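Local coordinates for origin of replication complex subunit 1B (Arabidopsis thaliana, PDB 5HH7), which binds replication origins as part of the origin recognition complex and reads the histone H3 tail through the BAH-PHD cassette present here, acting also in transcriptional regulation, at residues 17-22 and 137-142; 72-77 and 93-98. One frame throughout, in Å; residues are numbered along the deposited sequence.

Contact 1. Residues 17-22 and 137-142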
ATOM      1  N   ASN A  17      18.139  10.516  11.740  1.00 40.56           N
ATOM      2  CA  ASN A  17      17.937  10.180  10.339  1.00 42.68           C
ATOM      3  C   ASN A  17      17.331   8.788  10.228  1.00 44.36           C
ATOM      4  O   ASN A  17      16.506   8.523   9.352  1.00 40.15           O
ATOM      5  CB  ASN A  17      19.245  10.253   9.554  1.00 55.49           C
ATOM      6  CG  ASN A  17      19.105   9.716   8.146  1.00 62.25           C
ATOM      7  OD1 ASN A  17      18.500  10.354   7.282  1.00 68.58           O
ATOM      8  ND2 ASN A  17      19.660   8.535   7.905  1.00 62.80           N
ATOM      9  N   LYS A  18      17.741   7.900  11.127  1.00 40.33           N
ATOM     10  CA  LYS A  18      17.153   6.568  11.180  1.00 46.83           C
ATOM     11  C   LYS A  18      17.143   5.973  12.585  1.00 43.64           C
ATOM     12  O   LYS A  18      17.979   6.307  13.427  1.00 40.13           O
ATOM     13  CB  LYS A  18      17.835   5.619  10.191  1.00 59.28           C
ATOM     14  CG  LYS A  18      19.310   5.383  10.441  1.00 69.73           C
ATOM     15  CD  LYS A  18      19.873   4.413   9.413  1.00 77.98           C
ATOM     16  CE  LYS A  18      21.367   4.199   9.604  1.00 86.31           C
ATOM     17  NZ  LYS A  18      22.132   5.468   9.452  1.00 89.03           N
ATOM     18  N   VAL A  19      16.181   5.085  12.819  1.00 41.64           N
ATOM     19  CA  VAL A  19      15.951   4.498  14.132  1.00 44.58           C
ATOM     20  C   VAL A  19      15.652   3.009  13.996  1.00 40.06           C
ATOM     21  O   VAL A  19      14.844   2.606  13.156  1.00 40.18           O
ATOM     22  CB  VAL A  19      14.739   5.166  14.832  1.00 48.33           C
ATOM     23  CG1 VAL A  19      14.324   4.384  16.071  1.00 49.75           C
ATOM     24  CG2 VAL A  19      15.047   6.611  15.187  1.00 45.74           C
ATOM     25  N   GLU A  20      16.302   2.192  14.816  1.00 38.90           N
ATOM     26  CA  GLU A  20      15.918   0.791  14.922  1.00 45.80           C
ATOM     27  C   GLU A  20      14.834   0.654  15.985  1.00 43.22           C
ATOM     28  O   GLU A  20      15.065   0.934  17.162  1.00 42.64           O
ATOM     29  CB  GLU A  20      17.119  -0.093  15.255  1.00 50.81           C
ATOM     30  CG  GLU A  20      16.783  -1.576  15.306  1.00 59.89           C
ATOM     31  CD  GLU A  20      18.017  -2.458  15.356  1.00 79.75           C
ATOM     32  OE1 GLU A  20      18.231  -3.126  16.390  1.00 85.02           O
ATOM     33  OE2 GLU A  20      18.769  -2.489  14.358  1.00 87.31           O
ATOM     34  N   PHE A  21      13.648   0.239  15.558  1.00 37.77           N
ATOM     35  CA  PHE A  21      12.508   0.111  16.456  1.00 41.28           C
ATOM     36  C   PHE A  21      11.937  -1.299  16.357  1.00 41.92           C
ATOM     37  O   PHE A  21      11.477  -1.711  15.292  1.00 37.88           O
ATOM     38  CB  PHE A  21      11.438   1.147  16.103  1.00 36.82           C
ATOM     39  CG  PHE A  21      10.332   1.251  17.116  1.00 44.19           C
ATOM     40  CD1 PHE A  21       9.158   0.531  16.956  1.00 42.09           C
ATOM     41  CD2 PHE A  21      10.465   2.070  18.226  1.00 45.51           C
ATOM     42  CE1 PHE A  21       8.141   0.623  17.887  1.00 39.77           C
ATOM     43  CE2 PHE A  21       9.449   2.167  19.160  1.00 43.92           C
ATOM     44  CZ  PHE A  21       8.286   1.443  18.990  1.00 40.98           C
ATOM     45  N   ASP A  22      11.971  -2.028  17.471  1.00 45.50           N
ATOM     46  CA  ASP A  22      11.552  -3.430  17.506  1.00 47.43           C
ATOM     47  C   ASP A  22      12.275  -4.263  16.451  1.00 46.58           C
ATOM     48  O   ASP A  22      11.645  -5.020  15.710  1.00 47.10           O
ATOM     49  CB  ASP A  22      10.035  -3.560  17.341  1.00 47.79           C
ATOM     50  CG  ASP A  22       9.271  -3.085  18.562  1.00 52.27           C
ATOM     51  OD1 ASP A  22       9.864  -3.047  19.660  1.00 60.26           O
ATOM     52  OD2 ASP A  22       8.076  -2.757  18.420  1.00 51.66           O
ATOM     53  N   ASP A 137       8.485  11.639   7.752  1.00 28.76           N
ATOM     54  CA  ASP A 137       9.073  12.958   7.552  1.00 29.93           C
ATOM     55  C   ASP A 137      10.208  13.193   8.541  1.00 32.04           C
ATOM     56  O   ASP A 137      11.283  13.667   8.170  1.00 36.30           O
ATOM     57  CB  ASP A 137       7.997  14.035   7.710  1.00 33.10           C
ATOM     58  CG  ASP A 137       8.494  15.418   7.348  1.00 43.07           C
ATOM     59  OD1 ASP A 137       8.681  15.685   6.143  1.00 47.05           O
ATOM     60  OD2 ASP A 137       8.686  16.239   8.269  1.00 46.63           O
ATOM     61  N   LYS A 138       9.960  12.860   9.803  1.00 28.23           N
ATOM     62  CA  LYS A 138      10.968  12.982  10.852  1.00 30.52           C
ATOM     63  C   LYS A 138      10.891  11.775  11.781  1.00 31.59           C
ATOM     64  O   LYS A 138       9.871  11.093  11.832  1.00 29.38           O
ATOM     65  CB  LYS A 138      10.747  14.257  11.673  1.00 36.53           C
ATOM     66  CG  LYS A 138      10.782  15.556  10.881  1.00 38.38           C
ATOM     67  CD  LYS A 138      12.184  15.885  10.404  1.00 48.93           C
ATOM     68  CE  LYS A 138      12.229  17.271   9.775  1.00 56.14           C
ATOM     69  NZ  LYS A 138      11.202  17.410   8.704  1.00 62.73           N
ATOM     70  N   LEU A 139      11.980  11.511  12.497  1.00 31.04           N
ATOM     71  CA  LEU A 139      11.991  10.535  13.582  1.00 30.68           C
ATOM     72  C   LEU A 139      12.676  11.170  14.779  1.00 35.53           C
ATOM     73  O   LEU A 139      13.700  11.835  14.627  1.00 38.14           O
ATOM     74  CB  LEU A 139      12.759   9.273  13.189  1.00 32.08           C
ATOM     75  CG  LEU A 139      12.263   8.422  12.022  1.00 35.58           C
ATOM     76  CD1 LEU A 139      13.275   8.461  10.890  1.00 38.23           C
ATOM     77  CD2 LEU A 139      12.008   6.987  12.474  1.00 30.85           C
ATOM     78  N   TRP A 140      12.126  10.969  15.971  1.00 34.64           N
ATOM     79  CA  TRP A 140      12.777  11.495  17.166  1.00 33.92           C
ATOM     80  C   TRP A 140      12.452  10.730  18.441  1.00 36.06           C
ATOM     81  O   TRP A 140      11.443  10.026  18.529  1.00 34.98           O
ATOM     82  CB  TRP A 140      12.460  12.982  17.359  1.00 34.58           C
ATOM     83  CG  TRP A 140      11.095  13.265  17.917  1.00 35.87           C
ATOM     84  CD1 TRP A 140      10.750  13.366  19.236  1.00 38.74           C
ATOM     85  CD2 TRP A 140       9.897  13.503  17.169  1.00 32.03           C
ATOM     86  NE1 TRP A 140       9.409  13.644  19.353  1.00 41.35           N
ATOM     87  CE2 TRP A 140       8.862  13.734  18.099  1.00 33.86           C
ATOM     88  CE3 TRP A 140       9.597  13.538  15.804  1.00 33.11           C
ATOM     89  CZ2 TRP A 140       7.550  13.998  17.708  1.00 32.40           C
ATOM     90  CZ3 TRP A 140       8.294  13.804  15.416  1.00 29.04           C
ATOM     91  CH2 TRP A 140       7.287  14.027  16.365  1.00 31.58           C
ATOM     92  N   LYS A 141      13.332  10.878  19.424  1.00 40.39           N
ATOM     93  CA  LYS A 141      13.085  10.376  20.759  1.00 43.03           C
ATOM     94  C   LYS A 141      12.646  11.545  21.628  1.00 42.99           C
ATOM     95  O   LYS A 141      13.318  12.574  21.685  1.00 43.18           O
ATOM     96  CB  LYS A 141      14.350   9.736  21.335  1.00 50.12           C
ATOM     97  CG  LYS A 141      14.164   9.133  22.717  1.00 52.94           C
ATOM     98  CD  LYS A 141      15.427   8.429  23.189  1.00 58.20           C
ATOM     99  CE  LYS A 141      16.599   9.391  23.277  1.00 65.82           C
ATOM    100  NZ  LYS A 141      17.828   8.719  23.789  1.00 73.13           N
ATOM    101  N   GLU A 142      11.504  11.387  22.287  1.00 37.27           N
ATOM    102  CA  GLU A 142      11.010  12.396  23.210  1.00 41.31           C
ATOM    103  C   GLU A 142      11.858  12.338  24.479  1.00 46.04           C
ATOM    104  O   GLU A 142      11.925  11.301  25.138  1.00 47.50           O
ATOM    105  CB  GLU A 142       9.535  12.133  23.525  1.00 46.98           C
ATOM    106  CG  GLU A 142       8.822  13.256  24.263  1.00 53.71           C
ATOM    107  CD  GLU A 142       8.442  14.416  23.357  1.00 52.83           C
ATOM    108  OE1 GLU A 142       8.422  14.233  22.121  1.00 50.54           O
ATOM    109  OE2 GLU A 142       8.153  15.510  23.885  1.00 50.60           O
TER
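Val19 and Leu139 meet flank to flank, their side chains running past each other in opposite directions. Val19 CG2 lies 4.0 Å from Leu139 CB, and farther out Leu139 CD2 reaches Val19 CB, again at 4.0 Å, so one methyl group of each residue rests against the base of the other. Val19 has CG1 anti to its backbone N (chi1 169°), which leaves CG2 beside that N and on the leucine. The second leucine branch touches backbone instead: Leu139 CD1 comes to 3.6 Å from the carbonyl O of Asn17 and skirts CA of Lys18. Met185 packs on both Val19 and Leu139, and Phe26 closes on the leucine as well, making the junction a small apolar cluster.

No hydrogen bond joins the two segments; the side-chain hydrogen bonds described here lie within 137-142. Trp140 points away from 17-22, and its NE1 donates in the indole plane to Glu142 OE1, 3.0 Å away and nearly straight at 163°. Trp149 meets this indole with its ring plane almost parallel, while Arg13 adds a cation-pi contact. Lys138 NZ forms a salt bridge with Asp137 OD2 at 2.8 Å, approaching from above the carboxylate plane, and the same oxygen is paired with Arg151.

A classic beta bulge sets Asp137 and Lys138 together against Arg151 of the neighbouring strand. Leu139 is still bonded through its backbone to Tyr16, where strand 13-16 borders strand 132-142; after Tyr16 the chain leaves the sheet for the 18-21/24-27 hairpin, which packs through Val19 onto the curled beta-sheet of the BAH domain.

Contact 2. Residues 72-77 and 93-98. With ZN (zinc ion), chain D; ZN (zinc ion), chain C.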
ATOM      1  N   GLY A  72      -8.456  -9.284  -6.661  1.00 36.54           N
ATOM      2  CA  GLY A  72      -8.558 -10.656  -6.201  1.00 41.32           C
ATOM      3  C   GLY A  72      -7.453 -11.516  -6.786  1.00 40.27           C
ATOM      4  O   GLY A  72      -6.841 -11.159  -7.796  1.00 36.74           O
ATOM      5  N   GLY A  73      -7.196 -12.653  -6.149  1.00 36.59           N
ATOM      6  CA  GLY A  73      -6.174 -13.575  -6.610  1.00 36.30           C
ATOM      7  C   GLY A  73      -6.757 -14.715  -7.422  1.00 39.03           C
ATOM      8  O   GLY A  73      -7.844 -15.209  -7.119  1.00 40.89           O
ATOM      9  N   PHE A  74      -6.038 -15.124  -8.463  1.00 38.93           N
ATOM     10  CA  PHE A  74      -6.490 -16.192  -9.350  1.00 46.66           C
ATOM     11  C   PHE A  74      -5.315 -17.036  -9.831  1.00 46.22           C
ATOM     12  O   PHE A  74      -4.352 -16.506 -10.382  1.00 40.44           O
ATOM     13  CB  PHE A  74      -7.221 -15.612 -10.567  1.00 48.05           C
ATOM     14  CG  PHE A  74      -8.418 -14.770 -10.219  1.00 51.23           C
ATOM     15  CD1 PHE A  74      -9.684 -15.329 -10.162  1.00 54.32           C
ATOM     16  CD2 PHE A  74      -8.278 -13.415  -9.957  1.00 44.50           C
ATOM     17  CE1 PHE A  74     -10.785 -14.557  -9.845  1.00 52.96           C
ATOM     18  CE2 PHE A  74      -9.373 -12.639  -9.634  1.00 45.84           C
ATOM     19  CZ  PHE A  74     -10.629 -13.212  -9.576  1.00 51.34           C
ATOM     20  N   HIS A  75      -5.392 -18.348  -9.622  1.00 45.97           N
ATOM     21  CA  HIS A  75      -4.409 -19.262 -10.193  1.00 46.85           C
ATOM     22  C   HIS A  75      -4.510 -19.211 -11.715  1.00 51.28           C
ATOM     23  O   HIS A  75      -5.612 -19.175 -12.263  1.00 49.97           O
ATOM     24  CB  HIS A  75      -4.648 -20.697  -9.711  1.00 52.62           C
ATOM     25  CG  HIS A  75      -4.222 -20.946  -8.296  1.00 53.27           C
ATOM     26  ND1 HIS A  75      -4.952 -21.727  -7.427  1.00 53.94           N
ATOM     27  CD2 HIS A  75      -3.133 -20.533  -7.605  1.00 51.96           C
ATOM     28  CE1 HIS A  75      -4.342 -21.770  -6.256  1.00 54.15           C
ATOM     29  NE2 HIS A  75      -3.233 -21.058  -6.339  1.00 51.43           N
ATOM     30  N   LEU A  76      -3.364 -19.203 -12.391  1.00 45.92           N
ATOM     31  CA  LEU A  76      -3.335 -19.227 -13.851  1.00 48.53           C
ATOM     32  C   LEU A  76      -4.050 -20.459 -14.395  1.00 56.62           C
ATOM     33  O   LEU A  76      -4.838 -20.372 -15.338  1.00 58.06           O
ATOM     34  CB  LEU A  76      -1.893 -19.217 -14.363  1.00 50.93           C
ATOM     35  CG  LEU A  76      -1.055 -17.952 -14.173  1.00 48.12           C
ATOM     36  CD1 LEU A  76       0.369 -18.198 -14.648  1.00 47.86           C
ATOM     37  CD2 LEU A  76      -1.672 -16.774 -14.914  1.00 42.03           C
ATOM     38  N   LYS A  77      -3.771 -21.605 -13.782  1.00 63.55           N
ATOM     39  CA  LYS A  77      -4.295 -22.890 -14.234  1.00 70.81           C
ATOM     40  C   LYS A  77      -5.799 -23.014 -14.025  1.00 71.47           C
ATOM     41  O   LYS A  77      -6.417 -23.970 -14.488  1.00 73.08           O
ATOM     42  CB  LYS A  77      -3.612 -24.023 -13.474  1.00 73.60           C
ATOM     43  CG  LYS A  77      -4.022 -24.080 -12.012  1.00 77.85           C
ATOM     44  CD  LYS A  77      -3.652 -25.406 -11.380  1.00 86.44           C
ATOM     45  CE  LYS A  77      -4.361 -25.589 -10.049  1.00 90.68           C
ATOM     46  NZ  LYS A  77      -5.842 -25.562 -10.192  1.00 92.76           N
ATOM     47  N   CYS A  93     -10.285 -10.108 -14.220  1.00 33.86           N
ATOM     48  CA  CYS A  93     -10.847 -11.445 -14.144  1.00 38.21           C
ATOM     49  C   CYS A  93     -12.222 -11.507 -14.798  1.00 41.74           C
ATOM     50  O   CYS A  93     -12.761 -10.489 -15.234  1.00 40.96           O
ATOM     51  CB  CYS A  93     -10.949 -11.890 -12.694  1.00 37.52           C
ATOM     52  SG  CYS A  93     -12.339 -11.154 -11.832  1.00 41.25           S
ATOM     53  N   GLN A  94     -12.784 -12.710 -14.854  1.00 50.83           N
ATOM     54  CA  GLN A  94     -14.070 -12.938 -15.503  1.00 58.76           C
ATOM     55  C   GLN A  94     -15.217 -12.206 -14.812  1.00 59.34           C
ATOM     56  O   GLN A  94     -16.150 -11.747 -15.468  1.00 58.92           O
ATOM     57  CB  GLN A  94     -14.372 -14.436 -15.577  1.00 72.60           C
ATOM     58  CG  GLN A  94     -14.241 -15.162 -14.249  1.00 85.59           C
ATOM     59  CD  GLN A  94     -13.130 -16.193 -14.258  1.00 95.83           C
ATOM     60  OE1 GLN A  94     -12.051 -15.958 -14.801  1.00100.19           O
ATOM     61  NE2 GLN A  94     -13.394 -17.349 -13.660  1.00 97.28           N
ATOM     62  N   PHE A  95     -15.143 -12.098 -13.490  1.00 55.94           N
ATOM     63  CA  PHE A  95     -16.199 -11.448 -12.723  1.00 55.13           C
ATOM     64  C   PHE A  95     -16.253  -9.951 -12.999  1.00 52.82           C
ATOM     65  O   PHE A  95     -17.333  -9.371 -13.095  1.00 52.13           O
ATOM     66  CB  PHE A  95     -16.024 -11.716 -11.228  1.00 58.52           C
ATOM     67  CG  PHE A  95     -16.108 -13.168 -10.864  1.00 66.23           C
ATOM     68  CD1 PHE A  95     -17.330 -13.819 -10.851  1.00 76.26           C
ATOM     69  CD2 PHE A  95     -14.968 -13.884 -10.544  1.00 64.63           C
ATOM     70  CE1 PHE A  95     -17.414 -15.157 -10.523  1.00 80.09           C
ATOM     71  CE2 PHE A  95     -15.045 -15.222 -10.215  1.00 73.72           C
ATOM     72  CZ  PHE A  95     -16.270 -15.859 -10.203  1.00 78.16           C
ATOM     73  N   CYS A  96     -15.087  -9.329 -13.130  1.00 48.75           N
ATOM     74  CA  CYS A  96     -15.024  -7.906 -13.442  1.00 45.26           C
ATOM     75  C   CYS A  96     -15.293  -7.653 -14.922  1.00 50.05           C
ATOM     76  O   CYS A  96     -15.707  -6.562 -15.308  1.00 53.35           O
ATOM     77  CB  CYS A  96     -13.681  -7.315 -13.017  1.00 39.11           C
ATOM     78  SG  CYS A  96     -13.574  -7.032 -11.242  1.00 41.16           S
ATOM     79  N   GLU A  97     -15.053  -8.671 -15.744  1.00 45.11           N
ATOM     80  CA  GLU A  97     -15.409  -8.626 -17.159  1.00 57.45           C
ATOM     81  C   GLU A  97     -16.923  -8.478 -17.312  1.00 65.48           C
ATOM     82  O   GLU A  97     -17.408  -7.604 -18.034  1.00 63.79           O
ATOM     83  CB  GLU A  97     -14.937  -9.903 -17.861  1.00 66.39           C
ATOM     84  CG  GLU A  97     -13.751  -9.712 -18.791  1.00 74.12           C
ATOM     85  CD  GLU A  97     -13.012 -11.008 -19.077  1.00 84.88           C
ATOM     86  OE1 GLU A  97     -13.655 -12.081 -19.095  1.00 89.56           O
ATOM     87  OE2 GLU A  97     -11.781 -10.949 -19.275  1.00 86.96           O
ATOM     88  N   VAL A  98     -17.656  -9.336 -16.607  1.00 74.35           N
ATOM     89  CA  VAL A  98     -19.118  -9.337 -16.623  1.00 82.23           C
ATOM     90  C   VAL A  98     -19.684  -8.032 -16.042  1.00 84.74           C
ATOM     91  O   VAL A  98     -20.831  -7.678 -16.320  1.00 87.08           O
ATOM     92  CB  VAL A  98     -19.668 -10.584 -15.872  1.00 79.84           C
ATOM     93  CG1 VAL A  98     -21.191 -10.585 -15.809  1.00 84.82           C
ATOM     94  CG2 VAL A  98     -19.171 -11.860 -16.544  1.00 80.58           C
TER
HETATM   95 ZN    ZN D 401     -11.740  -8.869 -10.747  1.00 51.42          ZN
HETATM   96 ZN    ZN C 400      -7.452 -21.731  -8.136  1.00 70.88          ZN
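Phe74 lays one face of its ring over the CB of Cys93, a CH-pi contact in which CB stands 3.8 Å from the ring centroid, displaced toward the rim. The closest atom is Phe74 CZ, 3.4 Å from Cys93 CB, and the sulfur follows obliquely, with Cys93 SG 4.4 Å from the same centroid and 50° off the ring normal. At the edge of the ring, Phe74 CE1 meets CD2 of Phe95, 4.3 Å away, so the two phenyl groups touch edge to edge.

Cys93 SG does several jobs. Cys93 SG binds a zinc ion at 2.6 Å. As N-cap of helix 94-98, Cys93 SG also accepts from Cys96 N at 3.5 Å. A chi1 of 77° sets SG between the backbone N and the carbonyl carbon, within reach of that N-H; the bond would be expected to draw some charge from the thiolate. Cys67, Cys70 and Cys96 complete this site, and Phe74 also packs close to Cys67 and Cys70. This is the cross-braced PHD finger, whose ligand pairs interleave along the chain: His75, which follows Phe74, serves the other zinc through ND1, with Cys53, Cys56 and Cys78. The two ions lie 13.8 Å apart, and strand 73-75, paired with strand 64-66, runs between their sites, presenting Phe74 to one and His75 to the other.

How the contacts relate
From the N terminus, strand 13-16 joins the BAH sheet and the chain passes at once into the hairpin of 18-21 and 24-27. Contact 1 joins this early part to strand 132-142, closing a long loop across 114 intervening residues. Strand 31-34 returns to the same sheet before the chain leaves for the PHD finger, where contact 2 closes a short loop between 72-77 and 93-98. Contact 2 is thus nested inside contact 1, without crossing it. Their centres are 42 Å apart on opposite sides of the chain's centre: the outer contact brings an N-terminal hairpin against a BAH strand that follows the finger in sequence, the inner one lies within the finger itself.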